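Local coordinates for protein translation initiation factor 4E (Ascaris suum, PDB 3M94) that binds the methylated guanosine cap at the 5' end of mRNA, here as a trimethylguanosine diphosphate, and so probably helps start translation, at residues Arg88-Leu100 and Ala118-Leu131. Sequence-based numbering, arbitrary orientation.
With M7M (N,N,7-trimethylguanosine 5'-(trihydrogen diphosphate)), chain C.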
# COMPACT_ATOMS: atom_id res chain seq x y z
N ARG A 88 -3.66 12.88 11.11
CA ARG A 88 -4.22 12.09 10.01
C ARG A 88 -4.97 12.93 8.98
O ARG A 88 -5.02 12.56 7.81
CB ARG A 88 -5.07 10.93 10.53
CG ARG A 88 -6.30 11.34 11.34
CD ARG A 88 -7.58 11.18 10.54
NE ARG A 88 -7.88 9.77 10.27
CZ ARG A 88 -8.91 9.34 9.53
NH1 ARG A 88 -9.09 8.04 9.34
NH2 ARG A 88 -9.74 10.21 8.98
N ALA A 89 -5.55 14.04 9.40
CA ALA A 89 -6.27 14.93 8.48
C ALA A 89 -5.34 15.58 7.45
O ALA A 89 -5.77 15.94 6.35
CB ALA A 89 -7.06 15.98 9.25
N GLN A 90 -4.06 15.71 7.80
CA GLN A 90 -3.07 16.26 6.86
C GLN A 90 -2.14 15.23 6.18
O GLN A 90 -1.54 15.54 5.16
CB GLN A 90 -2.26 17.41 7.50
CG GLN A 90 -1.92 17.28 8.99
CD GLN A 90 -3.06 17.72 9.92
OE1 GLN A 90 -3.93 18.51 9.56
NE2 GLN A 90 -3.03 17.19 11.15
N LEU A 91 -2.05 14.02 6.72
CA LEU A 91 -1.13 13.00 6.18
C LEU A 91 -1.80 11.78 5.52
O LEU A 91 -1.23 11.22 4.58
CB LEU A 91 -0.14 12.53 7.25
CG LEU A 91 0.83 13.53 7.90
CD1 LEU A 91 1.61 12.88 9.06
CD2 LEU A 91 1.79 14.14 6.88
N LEU A 92 -2.97 11.36 6.00
CA LEU A 92 -3.55 10.10 5.53
C LEU A 92 -3.71 10.00 3.99
O LEU A 92 -3.11 9.11 3.36
CB LEU A 92 -4.86 9.76 6.25
CG LEU A 92 -5.34 8.34 5.94
CD1 LEU A 92 -4.28 7.31 6.38
CD2 LEU A 92 -6.69 8.03 6.58
N ASP A 93 -4.46 10.92 3.39
CA ASP A 93 -4.68 10.92 1.93
C ASP A 93 -3.41 11.15 1.12
O ASP A 93 -3.23 10.53 0.06
CB ASP A 93 -5.75 11.93 1.52
CG ASP A 93 -7.10 11.63 2.13
OD1 ASP A 93 -7.33 10.47 2.54
OD2 ASP A 93 -7.92 12.57 2.22
N HIS A 94 -2.55 12.04 1.60
CA HIS A 94 -1.26 12.30 0.96
C HIS A 94 -0.39 11.04 0.94
O HIS A 94 0.10 10.65 -0.11
CB HIS A 94 -0.55 13.46 1.67
CG HIS A 94 0.76 13.84 1.04
ND1 HIS A 94 0.84 14.67 -0.06
CD2 HIS A 94 2.03 13.54 1.38
CE1 HIS A 94 2.11 14.85 -0.38
NE2 HIS A 94 2.85 14.16 0.47
N TYR A 95 -0.22 10.41 2.10
CA TYR A 95 0.55 9.16 2.20
C TYR A 95 0.03 8.09 1.24
O TYR A 95 0.81 7.50 0.49
CB TYR A 95 0.54 8.64 3.64
CG TYR A 95 1.56 9.28 4.59
CD1 TYR A 95 1.70 8.80 5.89
CD2 TYR A 95 2.40 10.33 4.18
CE1 TYR A 95 2.64 9.36 6.79
CE2 TYR A 95 3.35 10.89 5.07
CZ TYR A 95 3.45 10.40 6.37
OH TYR A 95 4.38 10.93 7.26
N TRP A 96 -1.28 7.83 1.27
CA TRP A 96 -1.92 6.82 0.43
C TRP A 96 -1.73 7.09 -1.07
O TRP A 96 -1.28 6.22 -1.79
CB TRP A 96 -3.41 6.71 0.77
CG TRP A 96 -4.20 5.70 -0.04
CD1 TRP A 96 -5.31 5.96 -0.76
CD2 TRP A 96 -3.95 4.29 -0.16
NE1 TRP A 96 -5.78 4.80 -1.33
CE2 TRP A 96 -4.97 3.76 -0.97
CE3 TRP A 96 -2.96 3.42 0.34
CZ2 TRP A 96 -5.03 2.39 -1.32
CZ3 TRP A 96 -3.04 2.07 0.02
CH2 TRP A 96 -4.06 1.57 -0.81
N LEU A 97 -2.06 8.30 -1.52
CA LEU A 97 -1.91 8.64 -2.94
C LEU A 97 -0.45 8.59 -3.40
O LEU A 97 -0.17 8.02 -4.46
CB LEU A 97 -2.52 10.02 -3.26
CG LEU A 97 -2.44 10.47 -4.73
CD1 LEU A 97 -3.03 9.41 -5.74
CD2 LEU A 97 -3.13 11.82 -4.92
N GLU A 98 0.48 9.16 -2.63
CA GLU A 98 1.91 9.03 -2.96
C GLU A 98 2.35 7.56 -3.10
O GLU A 98 3.11 7.22 -4.00
CB GLU A 98 2.81 9.72 -1.91
CG GLU A 98 2.65 11.24 -1.82
CD GLU A 98 2.96 11.98 -3.12
OE1 GLU A 98 3.90 11.60 -3.82
OE2 GLU A 98 2.25 12.96 -3.44
N LEU A 99 1.88 6.69 -2.20
CA LEU A 99 2.23 5.28 -2.30
C LEU A 99 1.66 4.63 -3.56
O LEU A 99 2.36 3.86 -4.23
CB LEU A 99 1.81 4.51 -1.04
CG LEU A 99 2.18 3.03 -0.97
CD1 LEU A 99 3.67 2.80 -1.25
CD2 LEU A 99 1.81 2.48 0.41
N LEU A 100 0.42 4.95 -3.91
CA LEU A 100 -0.18 4.42 -5.13
C LEU A 100 0.59 4.86 -6.38
O LEU A 100 0.87 4.05 -7.27
CB LEU A 100 -1.65 4.86 -5.25
CG LEU A 100 -2.64 4.36 -4.18
CD1 LEU A 100 -4.04 4.71 -4.56
CD2 LEU A 100 -2.53 2.85 -3.87
N ALA A 118 -0.40 -2.31 -1.91
CA ALA A 118 -0.50 -1.37 -0.78
C ALA A 118 -1.82 -1.50 -0.03
O ALA A 118 -2.84 -1.90 -0.61
CB ALA A 118 -0.35 0.04 -1.28
N VAL A 119 -1.80 -1.12 1.25
CA VAL A 119 -2.99 -1.19 2.09
C VAL A 119 -3.11 0.05 2.97
O VAL A 119 -2.14 0.46 3.63
CB VAL A 119 -2.92 -2.41 3.05
CG1 VAL A 119 -4.21 -2.53 3.90
CG2 VAL A 119 -2.65 -3.69 2.28
N VAL A 120 -4.30 0.63 2.99
CA VAL A 120 -4.62 1.59 4.03
C VAL A 120 -5.74 1.05 4.92
O VAL A 120 -6.81 0.67 4.43
CB VAL A 120 -4.92 3.02 3.47
CG1 VAL A 120 -6.00 2.99 2.39
CG2 VAL A 120 -5.29 3.99 4.62
N ASN A 121 -5.46 0.99 6.23
CA ASN A 121 -6.46 0.62 7.23
C ASN A 121 -6.87 1.90 7.95
O ASN A 121 -6.03 2.59 8.51
CB ASN A 121 -5.89 -0.38 8.24
CG ASN A 121 -5.23 -1.58 7.57
OD1 ASN A 121 -4.01 -1.76 7.66
ND2 ASN A 121 -6.02 -2.41 6.88
N VAL A 122 -8.17 2.22 7.91
CA VAL A 122 -8.68 3.38 8.62
C VAL A 122 -9.22 2.90 9.95
O VAL A 122 -10.15 2.07 9.98
CB VAL A 122 -9.76 4.13 7.80
CG1 VAL A 122 -10.52 5.12 8.66
CG2 VAL A 122 -9.14 4.85 6.63
N ARG A 123 -8.64 3.40 11.05
CA ARG A 123 -8.99 2.94 12.39
C ARG A 123 -9.19 4.11 13.39
O ARG A 123 -8.69 5.22 13.17
CB ARG A 123 -7.92 1.96 12.92
CG ARG A 123 -7.67 0.69 12.07
CD ARG A 123 -8.88 -0.26 12.05
NE ARG A 123 -8.68 -1.44 11.20
CZ ARG A 123 -8.92 -1.50 9.88
NH1 ARG A 123 -9.37 -0.45 9.20
NH2 ARG A 123 -8.70 -2.64 9.23
N GLN A 124 -9.92 3.85 14.47
CA GLN A 124 -10.12 4.82 15.56
C GLN A 124 -8.83 5.12 16.34
O GLN A 124 -8.50 6.29 16.57
CB GLN A 124 -11.20 4.35 16.52
N LYS A 125 -8.11 4.06 16.71
CA LYS A 125 -6.82 4.16 17.43
C LYS A 125 -5.66 4.71 16.58
O LYS A 125 -4.58 4.97 17.11
CB LYS A 125 -6.41 2.78 17.96
CG LYS A 125 -7.38 2.12 18.93
CD LYS A 125 -7.55 2.91 20.19
CE LYS A 125 -8.48 2.21 21.14
NZ LYS A 125 -8.74 3.10 22.28
N GLY A 126 -5.87 4.85 15.27
CA GLY A 126 -4.84 5.38 14.37
C GLY A 126 -4.77 4.63 13.04
O GLY A 126 -4.79 3.40 13.00
N ASP A 127 -4.69 5.38 11.95
CA ASP A 127 -4.63 4.75 10.62
C ASP A 127 -3.24 4.19 10.30
O ASP A 127 -2.24 4.63 10.87
CB ASP A 127 -5.03 5.76 9.56
CG ASP A 127 -6.23 6.59 9.97
OD1 ASP A 127 -7.35 6.04 10.10
OD2 ASP A 127 -6.04 7.81 10.15
N LYS A 128 -3.21 3.20 9.40
CA LYS A 128 -2.00 2.53 8.96
C LYS A 128 -1.95 2.46 7.42
O LYS A 128 -2.93 2.07 6.78
CB LYS A 128 -1.93 1.12 9.54
CG LYS A 128 -1.80 1.08 11.08
CD LYS A 128 -1.86 -0.32 11.66
CE LYS A 128 -3.26 -0.90 11.63
NZ LYS A 128 -3.33 -2.09 12.52
N VAL A 129 -0.82 2.88 6.86
CA VAL A 129 -0.52 2.70 5.43
C VAL A 129 0.63 1.70 5.37
O VAL A 129 1.65 1.89 6.02
CB VAL A 129 -0.13 4.05 4.77
CG1 VAL A 129 0.32 3.85 3.31
CG2 VAL A 129 -1.27 5.05 4.84
N SER A 130 0.45 0.62 4.60
CA SER A 130 1.44 -0.45 4.51
C SER A 130 1.79 -0.81 3.07
O SER A 130 0.95 -0.67 2.17
CB SER A 130 0.92 -1.71 5.19
OG SER A 130 0.86 -1.53 6.58
N LEU A 131 3.00 -1.31 2.86
CA LEU A 131 3.41 -1.81 1.54
C LEU A 131 3.81 -3.27 1.71
O LEU A 131 4.75 -3.56 2.43
CB LEU A 131 4.55 -0.97 0.95
CG LEU A 131 5.14 -1.36 -0.42
CD1 LEU A 131 4.09 -1.37 -1.52
CD2 LEU A 131 6.29 -0.42 -0.80
OAX M7M C . -6.18 -4.75 14.37
OAY M7M C . -6.12 -2.51 13.32
PAZ M7M C . -6.53 -3.92 13.04
OBA M7M C . -7.94 -4.20 12.66
OBB M7M C . -5.69 -11.87 5.33
CBC M7M C . -5.49 -9.25 6.17
OBD M7M C . -5.59 -4.51 11.89
NBE M7M C . -7.14 -13.21 6.36
CBF M7M C . -6.56 -12.03 6.20
CBG M7M C . -6.95 -11.04 7.04
NBH M7M C . -6.50 -9.81 7.07
CBI M7M C . -7.15 -9.19 8.04
OBJ M7M C . -6.87 -3.88 9.84
PBK M7M C . -6.11 -4.98 10.45
OBL M7M C . -4.97 -5.62 9.75
CBM M7M C . -8.07 -13.37 7.31
NBN M7M C . -8.45 -12.40 8.14
CBO M7M C . -7.89 -11.20 8.00
NBP M7M C . -8.00 -10.04 8.60
CBQ M7M C . -8.90 -9.74 9.71
OBR M7M C . -8.78 -8.38 10.10
CBS M7M C . -8.03 -8.24 11.30
CBT M7M C . -6.80 -7.40 11.02
OBU M7M C . -7.18 -6.06 10.86
NBV M7M C . -8.60 -14.58 7.40
CBW M7M C . -9.61 -14.84 8.40
CBX M7M C . -8.44 -10.56 10.87
CBY M7M C . -7.53 -9.62 11.61
CBZ M7M C . -8.15 -15.61 6.50
OCA M7M C . -9.59 -10.88 11.62
OCB M7M C . -7.57 -9.83 13.02
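Arg-88, in the first turn of helix 88-104, holds Asp-127 in a side-on, two-pronged salt bridge. Arg-88 NE meets the syn lone pair of Asp-127 OD2 at 2.7 Å. Arg-88 NH1 lies 2.8 Å from Asp-127 OD1 in a straighter bond (167°). The guanidinium and carboxylate planes are well apart, so the pairing is twisted rather than coplanar. Asp-127 OD1 also accepts the backbone N of Arg-123 on its anti side, from the opposite face of the carboxylate, so the bridge is linked to Arg-123 in the loop, whose NE, like NZ of Lys-128 on strand 127-133, hydrogen-bonds the cap phosphates. Asp-127 is thus a plausible second-shell residue, with Arg-88 holding it from behind.

One turn on, Leu-92 sets CD2 above one face of that guanidinium, toward its rim, and brings CD1 to 3.6 Å from CB of Asp-127, with Val-120 CG2 and Val-129 CG2 close by. Tyr-95 adds its CB against Val-129. Trp-96 has CG anti to the backbone N, which carries the indole toward strand 115-121; there Val-120 CG1 sits 3.5 Å from the centroid of the six-membered ring, 11° off its normal, a CH-pi contact. Leu-99 places its CD2 between Val-129 CG1 (3.5 Å) and Ala-118 CB (3.7 Å). Leu-100 CD2 caps the opposite face of the indole toward its rim and also meets Ala-118 CB.

The helix segment runs nearly parallel to strand 127-131 (13°) and nearly antiparallel to strand 118-121, packing on the central hairpin of the curved eIF4E sheet. Strands 56-61 and 77-83 flank this hairpin, and helix 139-153 lies alongside, touching Tyr-95 and Leu-99.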